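Translocator protein BipD (Burkholderia pseudomallei, PDB 3NFT) is a translocator of the type III secretion system, required for invasion of epithelial cells and survival within host cells, and probably regulates secretion of the effectors BipB and BipC. Local coordinates at residues 46-58 and 148-162. Residues are numbered along the deposited sequence; the frame is centred on the assembly and turned at random.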
loop_
_atom_site.group_PDB
_atom_site.type_symbol
_atom_site.label_atom_id
_atom_site.label_comp_id
_atom_site.label_asym_id
_atom_site.label_seq_id
_atom_site.Cartn_x
_atom_site.Cartn_y
_atom_site.Cartn_z
ATOM N N LYS A 46 -14.916 -22.810 -17.356
ATOM C CA LYS A 46 -14.386 -23.181 -18.660
ATOM C C LYS A 46 -13.072 -23.991 -18.478
ATOM O O LYS A 46 -12.837 -24.967 -19.199
ATOM C CB LYS A 46 -14.138 -21.951 -19.518
ATOM C CG LYS A 46 -15.392 -21.146 -19.852
ATOM C CD LYS A 46 -16.349 -21.839 -20.715
ATOM C CE LYS A 46 -17.509 -20.887 -21.085
ATOM N NZ LYS A 46 -18.465 -21.652 -21.893
ATOM N N LEU A 47 -12.269 -23.608 -17.500
ATOM C CA LEU A 47 -11.084 -24.412 -17.161
ATOM C C LEU A 47 -11.447 -25.809 -16.672
ATOM O O LEU A 47 -10.858 -26.803 -17.082
ATOM C CB LEU A 47 -10.204 -23.698 -16.148
ATOM C CG LEU A 47 -9.469 -22.477 -16.695
ATOM C CD1 LEU A 47 -9.016 -21.546 -15.565
ATOM C CD2 LEU A 47 -8.283 -22.964 -17.543
ATOM N N GLY A 48 -12.485 -25.887 -15.839
ATOM C CA GLY A 48 -12.988 -27.184 -15.396
ATOM C C GLY A 48 -13.427 -28.061 -16.555
ATOM O O GLY A 48 -13.153 -29.252 -16.604
ATOM N N ALA A 49 -14.123 -27.466 -17.514
ATOM C CA ALA A 49 -14.547 -28.201 -18.734
ATOM C C ALA A 49 -13.351 -28.718 -19.528
ATOM O O ALA A 49 -13.381 -29.821 -20.058
ATOM C CB ALA A 49 -15.446 -27.344 -19.619
ATOM N N ALA A 50 -12.293 -27.903 -19.588
ATOM C CA ALA A 50 -11.082 -28.326 -20.299
ATOM C C ALA A 50 -10.416 -29.480 -19.587
ATOM O O ALA A 50 -9.983 -30.456 -20.202
ATOM C CB ALA A 50 -10.141 -27.143 -20.422
ATOM N N ILE A 51 -10.370 -29.404 -18.260
ATOM C CA ILE A 51 -9.879 -30.523 -17.458
ATOM C C ILE A 51 -10.697 -31.804 -17.696
ATOM O O ILE A 51 -10.147 -32.884 -17.897
ATOM C CB ILE A 51 -9.827 -30.183 -15.964
ATOM C CG1 ILE A 51 -8.802 -29.091 -15.711
ATOM C CG2 ILE A 51 -9.539 -31.442 -15.146
ATOM C CD1 ILE A 51 -8.831 -28.473 -14.320
ATOM N N ASP A 52 -12.015 -31.674 -17.726
ATOM C CA ASP A 52 -12.845 -32.824 -18.026
ATOM C C ASP A 52 -12.621 -33.383 -19.423
ATOM O O ASP A 52 -12.624 -34.594 -19.615
ATOM C CB ASP A 52 -14.329 -32.512 -17.870
ATOM C CG ASP A 52 -14.769 -32.321 -16.411
ATOM O OD1 ASP A 52 -14.027 -32.645 -15.459
ATOM O OD2 ASP A 52 -15.824 -31.730 -16.232
ATOM N N GLU A 53 -12.379 -32.495 -20.397
ATOM C CA GLU A 53 -12.101 -32.943 -21.756
ATOM C C GLU A 53 -10.814 -33.745 -21.801
ATOM O O GLU A 53 -10.750 -34.804 -22.414
ATOM C CB GLU A 53 -11.997 -31.763 -22.712
ATOM C CG GLU A 53 -12.010 -32.164 -24.164
ATOM C CD GLU A 53 -13.313 -32.760 -24.653
ATOM O OE1 GLU A 53 -14.358 -32.506 -23.990
ATOM O OE2 GLU A 53 -13.329 -33.495 -25.662
ATOM N N PHE A 54 -9.791 -33.223 -21.134
ATOM C CA PHE A 54 -8.495 -33.913 -21.055
ATOM C C PHE A 54 -8.646 -35.265 -20.387
ATOM O O PHE A 54 -8.109 -36.289 -20.823
ATOM C CB PHE A 54 -7.533 -33.020 -20.291
ATOM C CG PHE A 54 -6.091 -33.485 -20.305
ATOM C CD1 PHE A 54 -5.198 -32.960 -21.244
ATOM C CD2 PHE A 54 -5.624 -34.381 -19.363
ATOM C CE1 PHE A 54 -3.874 -33.337 -21.239
ATOM C CE2 PHE A 54 -4.289 -34.779 -19.383
ATOM C CZ PHE A 54 -3.418 -34.228 -20.334
ATOM N N ALA A 55 -9.370 -35.284 -19.283
ATOM C CA ALA A 55 -9.586 -36.514 -18.536
ATOM C C ALA A 55 -10.286 -37.573 -19.372
ATOM O O ALA A 55 -10.022 -38.783 -19.218
ATOM C CB ALA A 55 -10.427 -36.221 -17.263
ATOM N N SER A 56 -11.195 -37.126 -20.239
ATOM C CA SER A 56 -11.994 -38.029 -21.066
ATOM C C SER A 56 -11.207 -38.703 -22.195
ATOM O O SER A 56 -11.645 -39.698 -22.760
ATOM C CB SER A 56 -13.205 -37.294 -21.633
ATOM O OG SER A 56 -12.885 -36.533 -22.770
ATOM N N LEU A 57 -10.058 -38.134 -22.560
ATOM C CA LEU A 57 -9.271 -38.720 -23.623
ATOM C C LEU A 57 -8.860 -40.154 -23.252
ATOM O O LEU A 57 -8.486 -40.411 -22.104
ATOM C CB LEU A 57 -8.074 -37.817 -23.933
ATOM C CG LEU A 57 -7.335 -38.112 -25.225
ATOM C CD1 LEU A 57 -6.867 -36.857 -25.860
ATOM C CD2 LEU A 57 -6.176 -39.060 -24.890
ATOM N N ARG A 58 -8.982 -41.070 -24.206
ATOM C CA ARG A 58 -8.602 -42.455 -24.026
ATOM C C ARG A 58 -8.007 -43.022 -25.262
ATOM O O ARG A 58 -8.510 -42.783 -26.358
ATOM C CB ARG A 58 -9.833 -43.287 -23.714
ATOM C CG ARG A 58 -10.319 -43.011 -22.397
ATOM C CD ARG A 58 -11.238 -44.042 -22.026
ATOM N NE ARG A 58 -11.665 -43.869 -20.668
ATOM C CZ ARG A 58 -12.526 -44.708 -20.102
ATOM N NH1 ARG A 58 -12.941 -45.771 -20.787
ATOM N NH2 ARG A 58 -12.883 -44.525 -18.850
ATOM N N THR A 148 -2.517 -23.487 -20.145
ATOM C CA THR A 148 -3.664 -24.070 -20.819
ATOM C C THR A 148 -3.326 -24.390 -22.276
ATOM O O THR A 148 -3.783 -25.384 -22.825
ATOM C CB THR A 148 -4.916 -23.175 -20.705
ATOM O OG1 THR A 148 -5.196 -22.949 -19.307
ATOM C CG2 THR A 148 -6.126 -23.827 -21.382
ATOM N N LYS A 149 -2.513 -23.545 -22.910
ATOM C CA LYS A 149 -2.029 -23.888 -24.236
ATOM C C LYS A 149 -1.214 -25.178 -24.248
ATOM O O LYS A 149 -1.363 -26.035 -25.133
ATOM C CB LYS A 149 -1.207 -22.728 -24.788
ATOM C CG LYS A 149 -0.604 -23.026 -26.112
ATOM C CD LYS A 149 -1.591 -23.185 -27.240
ATOM C CE LYS A 149 -0.859 -23.007 -28.581
ATOM N NZ LYS A 149 -1.614 -23.545 -29.718
ATOM N N TYR A 150 -0.327 -25.321 -23.273
ATOM C CA TYR A 150 0.398 -26.573 -23.070
ATOM C C TYR A 150 -0.532 -27.764 -22.921
ATOM O O TYR A 150 -0.391 -28.786 -23.574
ATOM C CB TYR A 150 1.277 -26.441 -21.850
ATOM C CG TYR A 150 1.728 -27.717 -21.158
ATOM C CD1 TYR A 150 2.525 -28.668 -21.804
ATOM C CD2 TYR A 150 1.424 -27.943 -19.834
ATOM C CE1 TYR A 150 2.964 -29.784 -21.147
ATOM C CE2 TYR A 150 1.859 -29.073 -19.164
ATOM C CZ TYR A 150 2.635 -30.001 -19.825
ATOM O OH TYR A 150 3.094 -31.105 -19.152
ATOM N N PHE A 151 -1.515 -27.588 -22.038
ATOM C CA PHE A 151 -2.492 -28.634 -21.707
ATOM C C PHE A 151 -3.229 -29.043 -22.980
ATOM O O PHE A 151 -3.401 -30.222 -23.236
ATOM C CB PHE A 151 -3.425 -28.057 -20.639
ATOM C CG PHE A 151 -4.284 -29.052 -19.897
ATOM C CD1 PHE A 151 -3.778 -30.237 -19.391
ATOM C CD2 PHE A 151 -5.614 -28.705 -19.606
ATOM C CE1 PHE A 151 -4.568 -31.100 -18.631
ATOM C CE2 PHE A 151 -6.397 -29.543 -18.834
ATOM C CZ PHE A 151 -5.885 -30.739 -18.356
ATOM N N GLN A 152 -3.625 -28.036 -23.774
ATOM C CA GLN A 152 -4.251 -28.210 -25.063
ATOM C C GLN A 152 -3.381 -28.966 -26.031
ATOM O O GLN A 152 -3.844 -29.856 -26.736
ATOM C CB GLN A 152 -4.684 -26.856 -25.644
ATOM C CG GLN A 152 -5.470 -26.876 -26.939
ATOM C CD GLN A 152 -5.966 -25.478 -27.316
ATOM O OE1 GLN A 152 -5.569 -24.481 -26.711
ATOM N NE2 GLN A 152 -6.848 -25.392 -28.282
ATOM N N SER A 153 -2.095 -28.619 -26.067
ATOM C CA SER A 153 -1.188 -29.243 -27.021
ATOM C C SER A 153 -0.953 -30.717 -26.665
ATOM O O SER A 153 -0.769 -31.554 -27.544
ATOM C CB SER A 153 0.140 -28.473 -27.096
ATOM O OG SER A 153 0.914 -28.641 -25.925
ATOM N N VAL A 154 -1.006 -31.045 -25.368
ATOM C CA VAL A 154 -0.904 -32.436 -24.913
ATOM C C VAL A 154 -2.177 -33.196 -25.308
ATOM O O VAL A 154 -2.126 -34.276 -25.843
ATOM C CB VAL A 154 -0.611 -32.525 -23.413
ATOM C CG1 VAL A 154 -0.627 -33.973 -22.931
ATOM C CG2 VAL A 154 0.736 -31.860 -23.054
ATOM N N ALA A 155 -3.332 -32.571 -25.115
ATOM C CA ALA A 155 -4.573 -33.183 -25.608
ATOM C C ALA A 155 -4.574 -33.429 -27.102
ATOM O O ALA A 155 -5.059 -34.454 -27.574
ATOM C CB ALA A 155 -5.779 -32.342 -25.174
ATOM N N ASP A 156 -3.994 -32.488 -27.851
ATOM C CA ASP A 156 -3.918 -32.555 -29.296
ATOM C C ASP A 156 -3.035 -33.754 -29.688
ATOM O O ASP A 156 -3.430 -34.604 -30.473
ATOM C CB ASP A 156 -3.321 -31.240 -29.807
ATOM C CG ASP A 156 -3.440 -31.044 -31.306
ATOM O OD1 ASP A 156 -3.936 -31.907 -32.051
ATOM O OD2 ASP A 156 -2.995 -29.951 -31.751
ATOM N N VAL A 157 -1.816 -33.842 -29.118
ATOM C CA VAL A 157 -0.942 -34.955 -29.457
ATOM C C VAL A 157 -1.511 -36.312 -29.032
ATOM O O VAL A 157 -1.358 -37.300 -29.760
ATOM C CB VAL A 157 0.501 -34.733 -28.995
ATOM C CG1 VAL A 157 0.671 -35.055 -27.531
ATOM C CG2 VAL A 157 1.451 -35.574 -29.862
ATOM N N MET A 158 -2.203 -36.364 -27.891
ATOM C CA MET A 158 -2.773 -37.619 -27.424
ATOM C C MET A 158 -3.966 -38.037 -28.268
ATOM O O MET A 158 -4.394 -39.195 -28.198
ATOM C CB MET A 158 -3.129 -37.565 -25.933
ATOM C CG MET A 158 -1.926 -37.335 -25.055
ATOM S SD MET A 158 -2.350 -37.443 -23.296
ATOM C CE MET A 158 -3.615 -36.188 -23.120
ATOM N N SER A 159 -4.519 -37.085 -29.026
ATOM C CA SER A 159 -5.584 -37.384 -29.979
ATOM C C SER A 159 -4.952 -37.857 -31.307
ATOM O O SER A 159 -5.304 -38.907 -31.827
ATOM C CB SER A 159 -6.440 -36.154 -30.201
ATOM O OG SER A 159 -7.059 -35.734 -29.003
ATOM N N LYS A 160 -4.023 -37.071 -31.844
ATOM C CA LYS A 160 -3.354 -37.385 -33.101
ATOM C C LYS A 160 -2.653 -38.731 -33.077
ATOM O O LYS A 160 -2.682 -39.473 -34.065
ATOM C CB LYS A 160 -2.334 -36.298 -33.441
ATOM C CG LYS A 160 -2.923 -35.011 -33.899
ATOM C CD LYS A 160 -1.839 -33.989 -34.225
ATOM C CE LYS A 160 -2.317 -32.952 -35.208
ATOM N NZ LYS A 160 -3.490 -32.183 -34.714
ATOM N N LEU A 161 -2.054 -39.082 -31.937
ATOM C CA LEU A 161 -1.248 -40.301 -31.870
ATOM C C LEU A 161 -2.067 -41.556 -32.022
ATOM O O LEU A 161 -1.563 -42.594 -32.383
ATOM C CB LEU A 161 -0.394 -40.350 -30.603
ATOM C CG LEU A 161 -1.064 -40.529 -29.236
ATOM C CD1 LEU A 161 -1.392 -42.002 -29.004
ATOM C CD2 LEU A 161 -0.144 -40.004 -28.097
ATOM N N GLN A 162 -3.381 -41.438 -31.785
ATOM C CA GLN A 162 -4.282 -42.583 -31.887
ATOM C C GLN A 162 -4.370 -43.111 -33.322
ATOM O O GLN A 162 -4.757 -44.260 -33.531
ATOM C CB GLN A 162 -5.664 -42.208 -31.333
ATOM C CG GLN A 162 -5.585 -41.879 -29.872
ATOM C CD GLN A 162 -6.953 -41.608 -29.259
ATOM O OE1 GLN A 162 -7.948 -42.201 -29.669
ATOM N NE2 GLN A 162 -6.994 -40.697 -28.301
#
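Two phenylalanines, F54 and F151, lie almost face to face in an offset stack, their centroids 4.2 Å apart and their planes 21° from parallel. The overlap is uneven: F151 CE1 stands over the middle of the F54 ring, 3.2 Å above its plane, while the edge of the F151 ring meets I51 CA in plane. Because F54 CG is anti to the backbone N (chi1 -171°), the ring projects toward the neighbouring helix and sits as a knob in a hole made by F151, V154, A155 and M158. V154 CG1 touches the ring edge, whereas M158, in one of its two modelled conformers, brings its methyl CE obliquely to within 3.4 Å of F54 CZ, and its SD, 5.2 Å from the ring centroid and also oblique, makes a Met-aromatic contact. Such packing joins helix 41-56, probably part of the N-terminal intramolecular chaperone domain, to helix 121-160 of the predicted coiled coil, the two running the same way at 26°. F78 of helix 76-103 and V265 of helix 244-295 also touch F151, extending the apolar core into the bundle. Past the end of helix 41-56, L57 spreads its two methyls over the partner helix: CD2 rests on M158 CB at 3.6 Å, and CD1 lies near S159 OG, itself bonded to A155 O and A73 N. Beyond it, Q162 NE2 donates to M158 O (3.0 Å) and also bonds the carbonyl of R71, whose backbone is hydrogen-bonded to R58.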